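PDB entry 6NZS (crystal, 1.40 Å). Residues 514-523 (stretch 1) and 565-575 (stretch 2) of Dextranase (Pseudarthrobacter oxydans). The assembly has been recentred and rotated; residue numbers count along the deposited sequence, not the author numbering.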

ATOM      1  N   ASP A 514       4.859  24.942   8.322  1.00 10.04           N
ATOM      2  CA  ASP A 514       5.890  25.515   9.177  1.00  9.94           C
ATOM      3  C   ASP A 514       6.886  24.427   9.565  1.00  9.90           C
ATOM      4  O   ASP A 514       6.527  23.253   9.715  1.00 10.74           O
ATOM      5  CB  ASP A 514       5.275  26.046  10.472  1.00 11.19           C
ATOM      6  CG  ASP A 514       4.443  27.293  10.272  1.00 13.41           C
ATOM      7  OD1 ASP A 514       4.216  27.713   9.122  1.00 13.25           O
ATOM      8  OD2 ASP A 514       4.008  27.858  11.299  1.00 15.73           O
ATOM      9  N   TRP A 515       8.144  24.821   9.779  1.00 10.58           N
ATOM     10  CA  TRP A 515       9.141  23.810  10.129  1.00 10.68           C
ATOM     11  C   TRP A 515       8.814  23.104  11.441  1.00 11.29           C
ATOM     12  O   TRP A 515       9.183  21.942  11.620  1.00 11.76           O
ATOM     13  CB  TRP A 515      10.583  24.347  10.086  1.00 13.49           C
ATOM     14  CG  TRP A 515      10.888  25.592  10.891  1.00 15.15           C
ATOM     15  CD1 TRP A 515      10.973  26.872  10.412  1.00 16.83           C
ATOM     16  CD2 TRP A 515      11.193  25.667  12.289  1.00 16.59           C
ATOM     17  NE1 TRP A 515      11.299  27.736  11.427  1.00 18.12           N
ATOM     18  CE2 TRP A 515      11.434  27.026  12.590  1.00 15.28           C
ATOM     19  CE3 TRP A 515      11.280  24.723  13.315  1.00 15.39           C
ATOM     20  CZ2 TRP A 515      11.756  27.463  13.876  1.00 22.02           C
ATOM     21  CZ3 TRP A 515      11.600  25.162  14.602  1.00 19.42           C
ATOM     22  CH2 TRP A 515      11.827  26.521  14.865  1.00 17.74           C
ATOM     23  N   THR A 516       8.088  23.765  12.349  1.00 10.77           N
ATOM     24  CA  THR A 516       7.667  23.111  13.585  1.00 11.73           C
ATOM     25  C   THR A 516       6.756  21.915  13.319  1.00 13.40           C
ATOM     26  O   THR A 516       6.751  20.956  14.104  1.00 12.79           O
ATOM     27  CB  THR A 516       6.974  24.127  14.496  1.00 13.81           C
ATOM     28  OG1 THR A 516       5.975  24.835  13.752  1.00 13.84           O
ATOM     29  CG2 THR A 516       7.982  25.124  15.037  1.00 15.85           C
ATOM     30  N   SER A 517       5.982  21.942  12.227  1.00 11.99           N
ATOM     31  CA  SER A 517       5.110  20.828  11.876  1.00 10.84           C
ATOM     32  C   SER A 517       5.866  19.698  11.204  1.00 10.04           C
ATOM     33  O   SER A 517       5.288  18.628  10.986  1.00 10.85           O
ATOM     34  CB  SER A 517       4.010  21.290  10.911  1.00 12.43           C
ATOM     35  OG  SER A 517       3.233  22.338  11.461  1.00 13.02           O
ATOM     36  N   GLN A 518       7.125  19.930  10.845  1.00  9.47           N
ATOM     37  CA  GLN A 518       7.939  18.974  10.113  1.00  9.44           C
ATOM     38  C   GLN A 518       8.957  18.283  11.003  1.00 10.24           C
ATOM     39  O   GLN A 518       9.835  17.575  10.496  1.00 10.57           O
ATOM     40  CB  GLN A 518       8.641  19.698   8.965  1.00  9.61           C
ATOM     41  CG  GLN A 518       7.647  20.354   8.025  1.00  9.86           C
ATOM     42  CD  GLN A 518       8.289  21.254   7.001  1.00 10.11           C
ATOM     43  OE1 GLN A 518       9.354  21.843   7.234  1.00 10.70           O
ATOM     44  NE2 GLN A 518       7.635  21.387   5.849  1.00  9.76           N
ATOM     45  N   VAL A 519       8.828  18.441  12.321  1.00  9.93           N
ATOM     46  CA  VAL A 519       9.855  17.974  13.241  1.00 12.06           C
ATOM     47  C   VAL A 519       9.884  16.452  13.295  1.00 11.95           C
ATOM     48  O   VAL A 519       8.854  15.777  13.173  1.00 11.96           O
ATOM     49  CB  VAL A 519       9.595  18.579  14.633  1.00 11.73           C
ATOM     50  CG1 VAL A 519       8.342  17.984  15.263  1.00 12.22           C
ATOM     51  CG2 VAL A 519      10.802  18.379  15.549  1.00 14.75           C
ATOM     52  N   SER A 520      11.082  15.909  13.468  1.00 10.81           N
ATOM     53  CA  SER A 520      11.268  14.505  13.806  1.00 10.63           C
ATOM     54  C   SER A 520      11.491  14.383  15.310  1.00 12.02           C
ATOM     55  O   SER A 520      12.137  15.244  15.915  1.00 11.41           O
ATOM     56  CB  SER A 520      12.459  13.930  13.043  1.00  9.94           C
ATOM     57  OG  SER A 520      12.104  13.667  11.688  1.00 10.34           O
ATOM     58  N   HIS A 521      10.940  13.316  15.913  1.00 11.01           N
ATOM     59  CA  HIS A 521      10.924  13.134  17.363  1.00 11.92           C
ATOM     60  C   HIS A 521      11.537  11.798  17.762  1.00 11.08           C
ATOM     61  O   HIS A 521      11.465  10.811  17.029  1.00 11.24           O
ATOM     62  CB  HIS A 521       9.486  13.150  17.906  1.00 11.92           C
ATOM     63  CG  HIS A 521       8.940  14.522  18.156  1.00 10.47           C
ATOM     64  ND1 HIS A 521       7.607  14.754  18.416  1.00 12.03           N
ATOM     65  CD2 HIS A 521       9.544  15.734  18.174  1.00 13.01           C
ATOM     66  CE1 HIS A 521       7.416  16.049  18.605  1.00 13.68           C
ATOM     67  NE2 HIS A 521       8.576  16.665  18.460  1.00 12.79           N
ATOM     68  N   LEU A 522      12.113  11.778  18.965  1.00 12.03           N
ATOM     69  CA  LEU A 522      12.618  10.555  19.591  1.00 11.21           C
ATOM     70  C   LEU A 522      12.434  10.745  21.091  1.00 11.46           C
ATOM     71  O   LEU A 522      13.137  11.562  21.699  1.00 12.68           O
ATOM     72  CB  LEU A 522      14.088  10.354  19.251  1.00 10.21           C
ATOM     73  CG  LEU A 522      14.759   9.105  19.836  1.00 11.51           C
ATOM     74  CD1 LEU A 522      14.142   7.818  19.277  1.00 15.58           C
ATOM     75  CD2 LEU A 522      16.237   9.139  19.537  1.00 13.26           C
ATOM     76  N   LYS A 523      11.482  10.019  21.680  1.00 12.25           N
ATOM     77  CA  LYS A 523      11.078  10.244  23.063  1.00 12.60           C
ATOM     78  C   LYS A 523      10.925   8.907  23.768  1.00 14.02           C
ATOM     79  O   LYS A 523      10.454   7.936  23.171  1.00 15.39           O
ATOM     80  CB  LYS A 523       9.733  10.978  23.125  1.00 12.99           C
ATOM     81  CG  LYS A 523       9.749  12.368  22.477  1.00 14.34           C
ATOM     82  CD  LYS A 523       8.436  13.106  22.708  1.00 15.17           C
ATOM     83  CE  LYS A 523       8.480  14.504  22.112  1.00 16.22           C
ATOM     84  NZ  LYS A 523       9.385  15.400  22.899  1.00 20.08           N
TER
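Stretch 2, residues 565-575: ADHQLGRIGFD

Stretch 2 runs alongside stretch 1 in the same direction, without forming a regular helix or strand. The pairs share one offset: W515 and H567 have CA atoms 6.4 Å apart, the chains separate around the turns, and they run close together, CA to CA, from V519-R571 (5.0 Å) through S520-I572 (4.8 Å) to L522-F574 (4.6 Å). Stretch 2 opens with two successive type I turns, A565 to Q568 and Q568 to R571, closed by hydrogen bonds from Q568 N to A565 O (2.9 Å) and from R571 N to Q568 O (3.1 Å). R571 then adopts a left-handed conformation (phi/psi 62/25), after which the chain becomes largely extended, broken at G573 (-116/40). The contact buries 699 Å² in total.

The backbones are joined by a single beta bridge, S520 with I572. S520 N donates to R571 O and S520 O accepts from G573 N, both at 2.8 Å, so that S520 grips the residues on either side of I572, as expected for parallel chains. I572 itself directs its CA-to-CB bond away from stretch 1. Next to this bridge, V519 CA makes a CA-H...O contact with R571 O at 3.5 Å. Farther along, D575 N donates a longer hydrogen bond to L522 O (3.3 Å).

Two waters supplement the direct backbone contacts. Water 1 donates to W515 O (2.8 Å) and to D566 O (2.7 Å), linking the chains where they are more widely spaced. Water 2 accepts from L522 N at 3.0 Å and lies 2.8 Å from both G573 O and D575 OD1.

Polar side chains add two contacts, one beside the beta bridge and one at the C-terminal ends. R571 reaches back along stretch 1, with NE 2.8 Å and NH2 3.0 Å from Q518 OE1; both donate to this one oxygen, which lies at the edge of the guanidinium, near its plane. W515 CB covers one face of the same group, 3.5 Å from R571 NE. R571 NH1 turns instead to its own stretch and donates to Q568 O (2.9 Å), bracing the second turn. At the C-terminal ends, K523 NZ forms a salt bridge with D575 OD1 at 2.8 Å; the CA-to-CB bond of K523 points sideways, but the end of its long side chain comes nearer to stretch 2.

Aromatic and apolar packing completes the contact. H567 CB sits over one face of the W515 six-membered ring, 3.7 Å from its centroid and 9° off the normal, a CH-pi contact, while D566 O approaches W515 CE3 to 3.4 Å. The F574 ring receives L522 CB over one face, with L522 CB 3.5 Å from F574 CD1, and F574 CE1 also lies 3.8 Å from S520 CB. Between these aromatic contacts, V519 CG2 packs 3.6 Å from G573 CA. The absence of a side chain permits this approach, since an ideal CB on G573 would clash with V519 CG2 at 2.4 Å.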

ATOM      1  N   ALA A 565      19.293  20.235  13.017  1.00 12.49           N
ATOM      2  CA  ALA A 565      18.374  20.513  14.114  1.00 11.01           C
ATOM      3  C   ALA A 565      16.970  20.872  13.613  1.00 12.09           C
ATOM      4  O   ALA A 565      16.700  20.923  12.406  1.00 12.09           O
ATOM      5  CB  ALA A 565      18.966  21.567  15.049  1.00 13.86           C
ATOM      6  N   ASP A 566      16.058  21.117  14.562  1.00 12.58           N
ATOM      7  CA  ASP A 566      14.642  21.227  14.212  1.00 11.73           C
ATOM      8  C   ASP A 566      14.365  22.384  13.259  1.00 11.69           C
ATOM      9  O   ASP A 566      13.501  22.266  12.379  1.00 12.93           O
ATOM     10  CB  ASP A 566      13.731  21.254  15.451  1.00 13.50           C
ATOM     11  CG  ASP A 566      14.039  22.394  16.430  1.00 14.15           C
ATOM     12  OD1 ASP A 566      15.055  23.106  16.300  1.00 14.33           O
ATOM     13  OD2 ASP A 566      13.229  22.560  17.362  1.00 21.84           O
ATOM     14  N   HIS A 567      15.100  23.488  13.395  1.00 12.40           N
ATOM     15  CA  HIS A 567      14.962  24.658  12.536  1.00 12.69           C
ATOM     16  C   HIS A 567      15.922  24.632  11.356  1.00 13.16           C
ATOM     17  O   HIS A 567      15.993  25.617  10.608  1.00 13.41           O
ATOM     18  CB  HIS A 567      15.221  25.928  13.361  1.00 14.28           C
ATOM     19  CG  HIS A 567      16.575  25.960  14.002  1.00 15.24           C
ATOM     20  ND1 HIS A 567      17.675  26.532  13.401  1.00 16.98           N
ATOM     21  CD2 HIS A 567      17.008  25.472  15.191  1.00 20.05           C
ATOM     22  CE1 HIS A 567      18.724  26.405  14.192  1.00 21.78           C
ATOM     23  NE2 HIS A 567      18.349  25.758  15.280  1.00 23.12           N
ATOM     24  N   GLN A 568      16.662  23.545  11.183  1.00 12.52           N
ATOM     25  CA  GLN A 568      17.608  23.358  10.098  1.00 12.62           C
ATOM     26  C   GLN A 568      17.053  22.326   9.122  1.00 11.47           C
ATOM     27  O   GLN A 568      15.947  21.809   9.296  1.00 11.03           O
ATOM     28  CB  GLN A 568      18.975  22.938  10.650  1.00 13.29           C
ATOM     29  CG  GLN A 568      19.466  23.874  11.772  1.00 14.34           C
ATOM     30  CD  GLN A 568      20.854  23.535  12.287  1.00 18.80           C
ATOM     31  OE1 GLN A 568      21.162  22.379  12.577  1.00 16.58           O
ATOM     32  NE2 GLN A 568      21.702  24.553  12.410  1.00 23.12           N
ATOM     33  N   LEU A 569      17.841  22.033   8.087  1.00 10.27           N
ATOM     34  CA  LEU A 569      17.358  21.187   6.997  1.00  9.45           C
ATOM     35  C   LEU A 569      16.882  19.822   7.494  1.00 10.78           C
ATOM     36  O   LEU A 569      15.882  19.293   6.999  1.00 10.63           O
ATOM     37  CB  LEU A 569      18.443  21.030   5.932  1.00 11.80           C
ATOM     38  CG  LEU A 569      18.062  20.183   4.712  1.00 10.37           C
ATOM     39  CD1 LEU A 569      16.915  20.835   3.917  1.00 13.10           C
ATOM     40  CD2 LEU A 569      19.270  19.964   3.820  1.00 14.06           C
ATOM     41  N   GLY A 570      17.582  19.228   8.466  1.00 11.25           N
ATOM     42  CA  GLY A 570      17.224  17.881   8.896  1.00 10.89           C
ATOM     43  C   GLY A 570      15.960  17.799   9.729  1.00 10.16           C
ATOM     44  O   GLY A 570      15.358  16.720   9.822  1.00 11.21           O
ATOM     45  N   ARG A 571      15.555  18.902  10.353  1.00  9.78           N
ATOM     46  CA  ARG A 571      14.319  18.972  11.131  1.00 10.20           C
ATOM     47  C   ARG A 571      14.326  18.019  12.329  1.00 10.84           C
ATOM     48  O   ARG A 571      13.268  17.609  12.811  1.00 11.71           O
ATOM     49  CB  ARG A 571      13.067  18.746  10.270  1.00 10.33           C
ATOM     50  CG  ARG A 571      12.939  19.640   9.030  1.00 10.12           C
ATOM     51  CD  ARG A 571      12.568  21.088   9.382  1.00 10.49           C
ATOM     52  NE  ARG A 571      11.965  21.778   8.236  1.00  9.73           N
ATOM     53  CZ  ARG A 571      12.646  22.467   7.325  1.00 10.47           C
ATOM     54  NH1 ARG A 571      13.965  22.571   7.389  1.00 11.38           N
ATOM     55  NH2 ARG A 571      11.999  23.054   6.325  1.00 11.03           N
ATOM     56  N   ILE A 572      15.502  17.663  12.841  1.00 11.79           N
ATOM     57  CA  ILE A 572      15.596  16.678  13.919  1.00 11.85           C
ATOM     58  C   ILE A 572      15.391  17.378  15.256  1.00 12.28           C
ATOM     59  O   ILE A 572      16.228  18.183  15.678  1.00 13.36           O
ATOM     60  CB  ILE A 572      16.921  15.909  13.876  1.00 11.02           C
ATOM     61  CG1 ILE A 572      16.982  15.019  12.635  1.00 11.73           C
ATOM     62  CG2 ILE A 572      17.098  15.060  15.141  1.00 12.50           C
ATOM     63  CD1 ILE A 572      18.355  14.404  12.384  1.00 12.43           C
ATOM     64  N   GLY A 573      14.278  17.061  15.923  1.00 11.56           N
ATOM     65  CA  GLY A 573      13.933  17.604  17.227  1.00 10.39           C
ATOM     66  C   GLY A 573      13.885  16.530  18.300  1.00 11.28           C
ATOM     67  O   GLY A 573      13.001  16.524  19.159  1.00 12.60           O
ATOM     68  N   PHE A 574      14.838  15.606  18.232  1.00 11.79           N
ATOM     69  CA  PHE A 574      14.940  14.538  19.219  1.00 11.66           C
ATOM     70  C   PHE A 574      15.201  15.132  20.603  1.00 14.21           C
ATOM     71  O   PHE A 574      15.832  16.183  20.741  1.00 15.02           O
ATOM     72  CB  PHE A 574      16.101  13.616  18.835  1.00 12.04           C
ATOM     73  CG  PHE A 574      15.895  12.839  17.539  1.00 11.67           C
ATOM     74  CD1 PHE A 574      14.664  12.814  16.885  1.00 12.11           C
ATOM     75  CD2 PHE A 574      16.946  12.113  16.998  1.00 10.62           C
ATOM     76  CE1 PHE A 574      14.500  12.079  15.709  1.00 11.16           C
ATOM     77  CE2 PHE A 574      16.797  11.391  15.827  1.00 11.48           C
ATOM     78  CZ  PHE A 574      15.565  11.372  15.179  1.00 11.25           C
ATOM     79  N   ASP A 575      14.708  14.454  21.641  1.00 14.13           N
ATOM     80  CA  ASP A 575      14.890  14.959  23.002  1.00 14.90           C
ATOM     81  C   ASP A 575      16.374  15.060  23.339  1.00 16.41           C
ATOM     82  O   ASP A 575      17.168  14.179  23.001  1.00 14.01           O
ATOM     83  CB  ASP A 575      14.230  14.023  24.020  1.00 14.17           C
ATOM     84  CG  ASP A 575      12.714  14.091  24.012  1.00 17.53           C
ATOM     85  OD1 ASP A 575      12.117  14.806  23.179  1.00 14.63           O
ATOM     86  OD2 ASP A 575      12.105  13.390  24.848  1.00 17.72           O
TER
HETATM   87  O   HOH W   1      11.252  21.021  13.228  1.00 15.93           O
HETATM   88  O   HOH W   2      11.763  14.345  20.448  1.00 12.77           O